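Local coordinates for protein phosphoserine phosphatase (Homo sapiens, PDB 6HYY) that probably hydrolyses O-phosphoserine to serine and inorganic phosphate as a magnesium-dependent phosphatase of the haloacid dehalogenase-like family, at residues V17-T20 and E24-I27. Residues are numbered along the deposited sequence; the frame is centred on the assembly and turned at random.
Sequences VDST and EEGI. With MG (magnesium ion), chain D; SER (serine), chain E.
The carboxylate of Asp18 lies between Gly26 and the bound serine. Over one face stands the backbone N of Gly26, whose bond to Asp18 OD1 (2.9 Å) is nearly straight at the hydrogen yet arrives 64° out of the carboxylate plane. Across the other face lies the serine ligand, with its CB against Asp18 CG and its amino N 2.5 Å from Asp18 OD2. A water donates to Asp18 OD2 and accepts from Ile27 N, tying the group a second time to the start of helix 26-33. The flat end of Glu25 turns a face to Asp18 CB, 3.6 Å from Glu25 CD, because a bend at chi2 (-97°) folds the chain back. Glu25 OE2 takes two donors: Ser19 OG at 2.7 Å, on the anti side and close to the plane, and a water coordinated to magnesium. The backbones are joined by a hydrogen bond from Ser19 N to Glu24 O, 3.1 Å. With an alanine at Glu25, the Ser19 hydroxyl and this metal-bound water are likely to lose the acceptor they share. Asp18 O binds the magnesium ion at 2.3 Å, alongside Asp16 and Asp175, while Asp18 N donates to the ligand hydroxyl. Asp16 and Asp18 form the DxD motif of haloacid dehalogenase-like phosphatases, at the end of strand 12-16, and the wide pi-type turn at 17-20 is consistent with the squiggle of that fold.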
loop_
_atom_site.group_PDB
_atom_site.type_symbol
_atom_site.label_atom_id
_atom_site.label_comp_id
_atom_site.label_asym_id
_atom_site.label_seq_id
_atom_site.Cartn_x
_atom_site.Cartn_y
_atom_site.Cartn_z
ATOM N N VAL A 17 -0.795 0.072 1.070
ATOM C CA VAL A 17 -0.088 -0.114 2.341
ATOM C C VAL A 17 0.017 1.181 3.156
ATOM O O VAL A 17 -0.557 1.273 4.257
ATOM C CB VAL A 17 1.295 -0.742 2.101
ATOM C CG1 VAL A 17 2.050 -0.867 3.423
ATOM C CG2 VAL A 17 1.144 -2.106 1.428
ATOM N N ASP A 18 0.736 2.193 2.645
ATOM C CA ASP A 18 1.023 3.377 3.467
ATOM C C ASP A 18 -0.257 4.131 3.821
ATOM O O ASP A 18 -1.027 4.534 2.943
ATOM C CB ASP A 18 1.978 4.371 2.781
ATOM C CG ASP A 18 3.392 3.827 2.550
ATOM O OD1 ASP A 18 3.826 2.873 3.224
ATOM O OD2 ASP A 18 4.091 4.383 1.668
ATOM N N SER A 19 -0.454 4.360 5.119
ATOM C CA SER A 19 -1.599 5.035 5.720
ATOM C C SER A 19 -2.900 4.264 5.572
ATOM O O SER A 19 -3.948 4.756 5.988
ATOM C CB SER A 19 -1.774 6.460 5.183
ATOM O OG SER A 19 -0.588 7.195 5.431
ATOM N N THR A 20 -2.860 3.036 5.042
ATOM C CA THR A 20 -4.044 2.184 4.993
ATOM C C THR A 20 -3.815 0.931 5.829
ATOM O O THR A 20 -4.351 0.840 6.931
ATOM C CB THR A 20 -4.411 1.850 3.548
ATOM O OG1 THR A 20 -4.762 3.077 2.892
ATOM C CG2 THR A 20 -5.603 0.945 3.505
ATOM N N GLU A 24 1.758 4.546 9.085
ATOM C CA GLU A 24 2.806 5.448 8.629
ATOM C C GLU A 24 2.999 5.336 7.117
ATOM O O GLU A 24 2.379 4.512 6.439
ATOM C CB GLU A 24 4.111 5.135 9.369
ATOM C CG GLU A 24 3.982 4.972 10.896
ATOM C CD GLU A 24 3.899 3.510 11.358
ATOM O OE1 GLU A 24 4.196 3.247 12.548
ATOM O OE2 GLU A 24 3.539 2.635 10.539
ATOM N N GLU A 25 3.877 6.182 6.584
ATOM C CA GLU A 25 4.361 6.049 5.214
ATOM C C GLU A 25 5.760 5.452 5.284
ATOM O O GLU A 25 6.646 6.011 5.938
ATOM C CB GLU A 25 4.362 7.398 4.488
ATOM C CG GLU A 25 3.015 8.127 4.512
ATOM C CD GLU A 25 2.195 7.894 3.247
ATOM O OE1 GLU A 25 2.690 8.241 2.156
ATOM O OE2 GLU A 25 1.050 7.371 3.337
ATOM N N GLY A 26 5.950 4.305 4.627
ATOM C CA GLY A 26 7.195 3.574 4.788
ATOM C C GLY A 26 8.419 4.386 4.409
ATOM O O GLY A 26 9.425 4.383 5.125
ATOM N N ILE A 27 8.343 5.113 3.294
ATOM C CA ILE A 27 9.499 5.888 2.857
ATOM C C ILE A 27 9.834 6.985 3.868
ATOM O O ILE A 27 11.011 7.293 4.085
ATOM C CB ILE A 27 9.265 6.447 1.437
ATOM C CG1 ILE A 27 10.547 7.104 0.920
ATOM C CG2 ILE A 27 8.097 7.417 1.418
ATOM C CD1 ILE A 27 10.591 7.294 -0.580
HETATM MG MG MG D . -1.643 5.375 0.902
HETATM N N SER E . 3.623 4.707 -0.811
HETATM C CA SER E . 2.668 3.715 -1.289
HETATM C C SER E . 1.958 4.231 -2.533
HETATM O O SER E . 0.732 4.207 -2.569
HETATM C CB SER E . 1.635 3.394 -0.230
HETATM O OG SER E . 1.153 2.072 -0.292
HETATM O OXT SER E . 2.558 4.707 -3.502
HETATM O O HOH W 1 6.686 4.124 1.273
HETATM O O HOH W 2 -1.118 7.393 1.730
HETATM O O HOH W 3 0.119 5.756 -0.046
HETATM O O HOH W 4 -2.229 6.073 -1.133
#